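Local coordinates for protein homoserine O-acetyltransferase (Bacillus anthracis str. 'Ames Ancestor', PDB 3I1I) that probably transfers an acetyl group from acetyl-CoA to the hydroxyl of homoserine, an early step of methionine biosynthesis, at residues I81-Q85 and Y86-C90; E138-D142 and M143-R147; K363-Y366 and E367-R371. All coordinates share one frame; numbering follows the deposited sequence.

Interaction 1: I81-Q85 and Y86-C90; sequences IDTNQ and YFVIC
D82 and Y86 hold the turn together: Y86 N donates to D82 O over 2.8 Å, lying in the carbonyl plane with a C=O...N angle of 158°. The same oxygen takes a second bond from Q85 N at 2.9 Å, so one carbonyl grips two successive amides. The D82 side chain works on the same turn, D82 OD1 accepting from N84 N at 3.1 Å from above the carboxylate plane. This is an Asx turn, and G78 N also donates to D82 OD1, linking the turn to the loop before it. The Q85 side chain runs alongside the Y86 ring, pointing the same way: CB sits over one face, offset toward the rim, and the extended chain carries the amide out until Q85 NE2 is 3.6 Å from Y86 OH. Amide and ring planes are 24° apart, a stacked arrangement. Y86 CG lies beside its own backbone N and anti to the carbonyl carbon (chi1 -66°), which keeps the ring next to both D82 O and Q85. Within the alpha/beta-hydrolase fold, this turn leads from the short strand 81-82 into strand 87-91 of the central sheet. Further along, I81 CG2 meets V88 CG2 at 3.8 Å, the side chains at about a right angle. T83 CG2 approaches the same methyl, V88 CG2, more loosely, at 4.3 Å. Beyond this shell, I45 of strand 44-48 packs on I81 and Y86, while I47 touches V88. Q85 O accepts from N43 ND2, the Y86 ring meets that of H149, and L369 of helix 362-370 touches both I81 and Y86.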
loop_
_atom_site.group_PDB
_atom_site.type_symbol
_atom_site.label_atom_id
_atom_site.label_comp_id
_atom_site.label_asym_id
_atom_site.label_seq_id
_atom_site.Cartn_x
_atom_site.Cartn_y
_atom_site.Cartn_z
ATOM N N ILE A 81 28.981 -11.344 20.591
ATOM C CA ILE A 81 29.947 -11.298 19.505
ATOM C C ILE A 81 31.056 -10.431 20.087
ATOM O O ILE A 81 31.046 -9.196 20.010
ATOM C CB ILE A 81 29.344 -10.679 18.262
ATOM C CG1 ILE A 81 28.112 -11.465 17.837
ATOM C CG2 ILE A 81 30.366 -10.624 17.139
ATOM C CD1 ILE A 81 27.335 -10.826 16.750
ATOM N N ASP A 82 31.981 -11.109 20.733
ATOM C CA ASP A 82 32.975 -10.482 21.582
ATOM C C ASP A 82 34.163 -9.919 20.779
ATOM O O ASP A 82 35.011 -10.668 20.266
ATOM C CB ASP A 82 33.443 -11.536 22.583
ATOM C CG ASP A 82 34.334 -10.980 23.662
ATOM O OD1 ASP A 82 34.595 -9.751 23.696
ATOM O OD2 ASP A 82 34.785 -11.809 24.482
ATOM N N THR A 83 34.233 -8.601 20.690
ATOM C CA THR A 83 35.330 -7.938 19.980
ATOM C C THR A 83 36.719 -8.024 20.680
ATOM O O THR A 83 37.725 -7.652 20.072
ATOM C CB THR A 83 35.009 -6.461 19.734
ATOM O OG1 THR A 83 34.716 -5.822 20.990
ATOM C CG2 THR A 83 33.832 -6.333 18.805
ATOM N N ASN A 84 36.803 -8.535 21.915
ATOM C CA ASN A 84 38.121 -8.917 22.463
ATOM C C ASN A 84 38.610 -10.208 21.835
ATOM O O ASN A 84 39.741 -10.605 22.035
ATOM C CB ASN A 84 38.099 -9.143 23.975
ATOM C CG ASN A 84 37.754 -7.928 24.730
ATOM O OD1 ASN A 84 38.185 -6.827 24.381
ATOM N ND2 ASN A 84 36.966 -8.098 25.795
ATOM N N GLN A 85 37.752 -10.888 21.099
ATOM C CA GLN A 85 38.095 -12.186 20.523
ATOM C C GLN A 85 37.963 -12.241 19.018
ATOM O O GLN A 85 38.733 -12.925 18.356
ATOM C CB GLN A 85 37.154 -13.180 21.111
ATOM C CG GLN A 85 37.648 -14.560 21.037
ATOM C CD GLN A 85 36.721 -15.495 21.765
ATOM O OE1 GLN A 85 36.152 -15.143 22.821
ATOM N NE2 GLN A 85 36.557 -16.704 21.210
ATOM N N TYR A 86 36.999 -11.516 18.464
ATOM C CA TYR A 86 36.725 -11.584 17.034
ATOM C C TYR A 86 37.033 -10.257 16.324
ATOM O O TYR A 86 36.945 -9.163 16.905
ATOM C CB TYR A 86 35.262 -11.977 16.800
ATOM C CG TYR A 86 34.951 -13.372 17.267
ATOM C CD1 TYR A 86 35.532 -14.440 16.652
ATOM C CD2 TYR A 86 34.082 -13.617 18.332
ATOM C CE1 TYR A 86 35.297 -15.718 17.056
ATOM C CE2 TYR A 86 33.829 -14.922 18.756
ATOM C CZ TYR A 86 34.443 -15.967 18.101
ATOM O OH TYR A 86 34.250 -17.288 18.448
ATOM N N PHE A 87 37.388 -10.373 15.052
ATOM C CA PHE A 87 37.532 -9.217 14.195
ATOM C C PHE A 87 36.222 -9.138 13.420
ATOM O O PHE A 87 35.922 -10.027 12.620
ATOM C CB PHE A 87 38.720 -9.430 13.262
ATOM C CG PHE A 87 38.955 -8.304 12.325
ATOM C CD1 PHE A 87 39.286 -7.052 12.811
ATOM C CD2 PHE A 87 38.848 -8.487 10.978
ATOM C CE1 PHE A 87 39.507 -6.002 11.966
ATOM C CE2 PHE A 87 39.074 -7.434 10.102
ATOM C CZ PHE A 87 39.406 -6.184 10.601
ATOM N N VAL A 88 35.442 -8.087 13.639
ATOM C CA VAL A 88 34.098 -8.001 13.073
ATOM C C VAL A 88 34.049 -6.973 11.958
ATOM O O VAL A 88 34.556 -5.872 12.135
ATOM C CB VAL A 88 33.078 -7.627 14.168
ATOM C CG1 VAL A 88 31.652 -7.448 13.578
ATOM C CG2 VAL A 88 33.106 -8.655 15.301
ATOM N N ILE A 89 33.464 -7.336 10.805
ATOM C CA ILE A 89 33.348 -6.427 9.662
ATOM C C ILE A 89 31.878 -6.229 9.287
ATOM O O ILE A 89 31.064 -7.142 9.382
ATOM C CB ILE A 89 34.035 -6.997 8.384
ATOM C CG1 ILE A 89 35.451 -7.478 8.696
ATOM C CG2 ILE A 89 34.007 -5.949 7.211
ATOM C CD1 ILE A 89 36.118 -8.296 7.547
ATOM N N CYS A 90 31.545 -5.032 8.829
ATOM C CA CYS A 90 30.225 -4.755 8.309
ATOM C C CYS A 90 30.356 -3.745 7.207
ATOM O O CYS A 90 31.124 -2.812 7.331
ATOM C CB CYS A 90 29.372 -4.190 9.433
ATOM S SG CYS A 90 27.625 -4.025 8.965
#

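Interaction 2: E138-D142 and M143-R147; sequences ELIKD and MGIAR
A Schellman motif ends helix 129-142, with G144 as the first residue to leave helical geometry; its positive phi (85°) turns the chain back over the last turn. I145 N reaches across to I140 O at 3.1 Å, its donor tilted 28° from the carbonyl plane. Inside that wider loop, G144 N binds K141 O at 2.7 Å, approaching from well above the carbonyl plane. M143 N keeps the helical bond to L139 O at 2.9 Å and adds a weak one to I140 O, so the I140 carbonyl serves both M143 and I145 as the helix unwinds. Two apolar pairs accompany these bonds. I140 and I145 cross obliquely, I140 CG2 lying 3.6 Å from I145 CB and almost as near to I145 CG2; this is the hydrophobic pairing that commonly accompanies the Schellman bond. Selenomethionine M143 has CG anti to its carbonyl carbon (chi1 -74°), which lays M143 CG against L139 CD1 at 3.6 Å. M143 SE follows, 3.7 Å from L139 CD1; the bend at chi3 then turns only the terminal CE, which touches F87. A second subunit also meets the turn, where Q336 NE2 of that subunit donates to D142 O and its S297 packs on M143. The loop beyond runs on to strand 150-154. I140 and I145 both pack on I89 of strand 87-91, the strand that also carries F87, and L139 lies against T91 and also F12 of strand 10-18.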
loop_
_atom_site.group_PDB
_atom_site.type_symbol
_atom_site.label_atom_id
_atom_site.label_comp_id
_atom_site.label_asym_id
_atom_site.label_seq_id
_atom_site.Cartn_x
_atom_site.Cartn_y
_atom_site.Cartn_z
ATOM N N GLU A 138 35.072 -9.916 -2.426
ATOM C CA GLU A 138 36.258 -9.289 -3.000
ATOM C C GLU A 138 37.002 -8.543 -1.940
ATOM O O GLU A 138 38.236 -8.584 -1.900
ATOM C CB GLU A 138 35.936 -8.271 -4.072
ATOM C CG GLU A 138 35.141 -8.810 -5.201
ATOM C CD GLU A 138 35.996 -9.421 -6.241
ATOM O OE1 GLU A 138 36.026 -8.819 -7.350
ATOM O OE2 GLU A 138 36.611 -10.490 -5.953
ATOM N N LEU A 139 36.252 -7.815 -1.118
ATOM C CA LEU A 139 36.871 -7.072 -0.019
ATOM C C LEU A 139 37.544 -8.027 0.962
ATOM O O LEU A 139 38.672 -7.825 1.315
ATOM C CB LEU A 139 35.856 -6.173 0.710
ATOM C CG LEU A 139 36.277 -5.606 2.084
ATOM C CD1 LEU A 139 37.637 -4.946 1.944
ATOM C CD2 LEU A 139 35.252 -4.615 2.656
ATOM N N ILE A 140 36.845 -9.069 1.391
ATOM C CA ILE A 140 37.419 -10.040 2.343
ATOM C C ILE A 140 38.729 -10.653 1.776
ATOM O O ILE A 140 39.751 -10.705 2.461
ATOM C CB ILE A 140 36.391 -11.157 2.671
ATOM C CG1 ILE A 140 35.158 -10.554 3.409
ATOM C CG2 ILE A 140 37.000 -12.240 3.527
ATOM C CD1 ILE A 140 35.496 -9.963 4.776
ATOM N N LYS A 141 38.688 -11.079 0.516
ATOM C CA LYS A 141 39.851 -11.670 -0.118
ATOM C C LYS A 141 40.985 -10.658 -0.196
ATOM O O LYS A 141 42.109 -10.953 0.208
ATOM C CB LYS A 141 39.533 -12.277 -1.490
ATOM C CG LYS A 141 38.671 -13.575 -1.390
ATOM C CD LYS A 141 38.514 -14.367 -2.761
ATOM C CE LYS A 141 37.459 -13.747 -3.762
ATOM N NZ LYS A 141 36.829 -14.720 -4.813
ATOM N N ASP A 142 40.665 -9.444 -0.610
ATOM C CA ASP A 142 41.666 -8.416 -0.742
ATOM C C ASP A 142 42.269 -8.015 0.579
ATOM O O ASP A 142 43.386 -7.492 0.591
ATOM C CB ASP A 142 41.131 -7.185 -1.462
ATOM C CG ASP A 142 40.942 -7.415 -2.946
ATOM O OD1 ASP A 142 41.347 -8.472 -3.459
ATOM O OD2 ASP A 142 40.373 -6.538 -3.613
HETATM N N MSE A 143 41.565 -8.257 1.677
HETATM C CA MSE A 143 42.113 -8.020 3.008
HETATM C C MSE A 143 42.966 -9.204 3.464
HETATM O O MSE A 143 43.535 -9.169 4.535
HETATM C CB MSE A 143 40.992 -7.773 4.017
HETATM C CG MSE A 143 40.344 -6.428 3.883
HETATM SE SE MSE A 143 38.841 -6.250 5.146
HETATM C CE MSE A 143 39.847 -6.180 6.817
ATOM N N GLY A 144 43.049 -10.249 2.655
ATOM C CA GLY A 144 43.915 -11.386 2.936
ATOM C C GLY A 144 43.280 -12.420 3.838
ATOM O O GLY A 144 43.994 -13.129 4.541
ATOM N N ILE A 145 41.941 -12.520 3.809
ATOM C CA ILE A 145 41.183 -13.412 4.686
ATOM C C ILE A 145 40.653 -14.556 3.831
ATOM O O ILE A 145 40.024 -14.327 2.785
ATOM C CB ILE A 145 40.009 -12.659 5.372
ATOM C CG1 ILE A 145 40.569 -11.511 6.248
ATOM C CG2 ILE A 145 39.151 -13.638 6.177
ATOM C CD1 ILE A 145 39.575 -10.379 6.684
ATOM N N ALA A 146 40.883 -15.787 4.259
ATOM C CA ALA A 146 40.504 -16.930 3.424
ATOM C C ALA A 146 39.154 -17.495 3.871
ATOM O O ALA A 146 38.423 -18.081 3.097
ATOM C CB ALA A 146 41.611 -18.065 3.451
ATOM N N ARG A 147 38.843 -17.312 5.136
ATOM C CA ARG A 147 37.731 -17.986 5.751
ATOM C C ARG A 147 37.058 -17.078 6.758
ATOM O O ARG A 147 37.743 -16.280 7.422
ATOM C CB ARG A 147 38.282 -19.161 6.500
ATOM C CG ARG A 147 38.196 -20.437 5.773
ATOM C CD ARG A 147 38.766 -21.534 6.648
ATOM N NE ARG A 147 37.831 -22.632 6.762
ATOM C CZ ARG A 147 38.028 -23.713 7.512
ATOM N NH1 ARG A 147 39.154 -23.847 8.221
ATOM N NH2 ARG A 147 37.095 -24.680 7.535
#

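Interaction 3: K363-Y366 and E367-R371; sequences KKVY and EFLNR
Regular i to i+4 bonds carry helix 362-370 through here, E367 N to K363 O, F368 N to K364 O at 2.9 Å and L369 N to V365 O at 2.8 Å. Toward its C-terminal end they weaken: N370 N reaches Y366 O only weakly, and N370 ND2 adds a second weak bond to that oxygen at 2.8 Å. The same N370 ND2 lies over the centre of the Y366 ring, 3.5 Å from Y366 CZ, with amide and ring planes 65° apart. Y366 CG stands anti to its backbone N (chi1 175°), setting the ring beneath this amide. As the last helix of the chain, in this alpha/beta-hydrolase fold, it covers the central sheet with V365, F368 and L369. V365 and L369 lie side by side, V365 CG1 3.9 Å from L369 CD1. V365 also meets M152, and F368 packs on L311 and I176. K364 NZ forms a salt bridge with E341; its chain, bent at chi2 (55°), also brings K364 NZ to E367 OE1 at 3.0 Å, above the carboxylate plane. R371 NH2 joins E367 OE1 at a long 3.7 Å. Both E367 bridges hold for one of its two conformers and are less certain for that reason.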
loop_
_atom_site.group_PDB
_atom_site.type_symbol
_atom_site.label_atom_id
_atom_site.label_comp_id
_atom_site.label_asym_id
_atom_site.label_seq_id
_atom_site.Cartn_x
_atom_site.Cartn_y
_atom_site.Cartn_z
ATOM N N LYS A 363 22.585 -15.259 24.142
ATOM C CA LYS A 363 23.250 -16.401 24.751
ATOM C C LYS A 363 23.415 -17.558 23.741
ATOM O O LYS A 363 24.430 -18.251 23.738
ATOM C CB LYS A 363 22.488 -16.855 25.976
ATOM C CG LYS A 363 23.167 -17.983 26.709
ATOM C CD LYS A 363 22.362 -18.412 27.974
ATOM C CE LYS A 363 22.995 -19.661 28.667
ATOM N NZ LYS A 363 21.952 -20.576 29.287
ATOM N N LYS A 364 22.420 -17.741 22.876
ATOM C CA LYS A 364 22.492 -18.731 21.825
ATOM C C LYS A 364 23.562 -18.377 20.793
ATOM O O LYS A 364 24.290 -19.269 20.339
ATOM C CB LYS A 364 21.147 -18.875 21.129
ATOM C CG LYS A 364 21.071 -20.038 20.149
ATOM C CD LYS A 364 21.437 -21.349 20.813
ATOM C CE LYS A 364 20.780 -22.529 20.180
ATOM N NZ LYS A 364 21.511 -23.814 20.540
ATOM N N VAL A 365 23.654 -17.100 20.411
ATOM C CA VAL A 365 24.623 -16.692 19.432
ATOM C C VAL A 365 26.031 -17.050 19.944
ATOM O O VAL A 365 26.849 -17.694 19.259
ATOM C CB VAL A 365 24.489 -15.190 19.120
ATOM C CG1 VAL A 365 25.759 -14.610 18.514
ATOM C CG2 VAL A 365 23.245 -14.960 18.179
ATOM N N TYR A 366 26.285 -16.645 21.177
ATOM C CA TYR A 366 27.553 -16.893 21.830
ATOM C C TYR A 366 27.919 -18.374 21.787
ATOM O O TYR A 366 28.992 -18.719 21.389
ATOM C CB TYR A 366 27.462 -16.415 23.285
ATOM C CG TYR A 366 28.678 -16.732 24.065
ATOM C CD1 TYR A 366 29.843 -15.977 23.913
ATOM C CD2 TYR A 366 28.702 -17.836 24.912
ATOM C CE1 TYR A 366 31.004 -16.311 24.615
ATOM C CE2 TYR A 366 29.850 -18.160 25.628
ATOM C CZ TYR A 366 30.982 -17.387 25.478
ATOM O OH TYR A 366 32.091 -17.735 26.186
ATOM N N GLU A 367 27.010 -19.237 22.204
ATOM C CA GLU A 367 27.221 -20.696 22.193
ATOM C C GLU A 367 27.536 -21.191 20.779
ATOM O O GLU A 367 28.411 -22.024 20.573
ATOM C CB GLU A 367 25.969 -21.394 22.766
ATOM C CG GLU A 367 25.824 -22.926 22.599
ATOM C CD GLU A 367 24.442 -23.448 23.135
ATOM O OE1 GLU A 367 23.771 -24.270 22.469
ATOM O OE2 GLU A 367 24.010 -23.004 24.225
ATOM N N PHE A 368 26.819 -20.672 19.794
ATOM C CA PHE A 368 26.977 -21.110 18.424
ATOM C C PHE A 368 28.320 -20.679 17.824
ATOM O O PHE A 368 28.973 -21.452 17.119
ATOM C CB PHE A 368 25.828 -20.576 17.584
ATOM C CG PHE A 368 25.717 -21.211 16.263
ATOM C CD1 PHE A 368 25.207 -22.479 16.144
ATOM C CD2 PHE A 368 26.114 -20.551 15.127
ATOM C CE1 PHE A 368 25.090 -23.094 14.891
ATOM C CE2 PHE A 368 26.003 -21.169 13.880
ATOM C CZ PHE A 368 25.491 -22.431 13.773
ATOM N N LEU A 369 28.753 -19.472 18.148
ATOM C CA LEU A 369 30.061 -18.991 17.718
ATOM C C LEU A 369 31.201 -19.828 18.310
ATOM O O LEU A 369 32.293 -19.869 17.756
ATOM C CB LEU A 369 30.237 -17.523 18.083
ATOM C CG LEU A 369 29.344 -16.567 17.299
ATOM C CD1 LEU A 369 29.528 -15.132 17.825
ATOM C CD2 LEU A 369 29.606 -16.673 15.754
ATOM N N ASN A 370 30.926 -20.514 19.414
ATOM C CA ASN A 370 31.893 -21.388 20.054
ATOM C C ASN A 370 31.757 -22.867 19.753
ATOM O O ASN A 370 32.571 -23.631 20.170
ATOM C CB ASN A 370 31.823 -21.174 21.560
ATOM C CG ASN A 370 32.428 -19.870 21.946
ATOM O OD1 ASN A 370 33.624 -19.673 21.736
ATOM N ND2 ASN A 370 31.618 -18.940 22.456
ATOM N N ARG A 371 30.738 -23.287 19.031
ATOM C CA ARG A 371 30.641 -24.683 18.660
ATOM C C ARG A 371 31.551 -24.961 17.444
ATOM O O ARG A 371 31.705 -24.110 16.557
ATOM C CB ARG A 371 29.192 -25.016 18.358
ATOM C CG ARG A 371 28.937 -26.408 17.865
ATOM C CD ARG A 371 27.535 -26.476 17.338
ATOM N NE ARG A 371 26.564 -26.193 18.402
ATOM C CZ ARG A 371 26.154 -27.095 19.297
ATOM N NH1 ARG A 371 26.611 -28.351 19.243
ATOM N NH2 ARG A 371 25.267 -26.750 20.239
#

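In the fold
All three contacts are local, each between two adjoining segments, and they follow in series along the chain without nesting or crossing. Interaction 1 closes the turn from strand 81-82 into strand 87-91; interaction 2 then closes the end of helix 129-142, the next helix in the chain; interaction 3 lies far downstream, in helix 362-370. The strand 87-91 side of interaction 1 packs on interaction 2, I89 CD1 being 3.3 Å from I140 CD1. Its other end meets interaction 3, where I81 CG1 is 3.9 Å from L369 CD1. Interactions 2 and 3 do not touch, their nearest atoms about 11 Å apart; interaction 1, which touches both, bridges them.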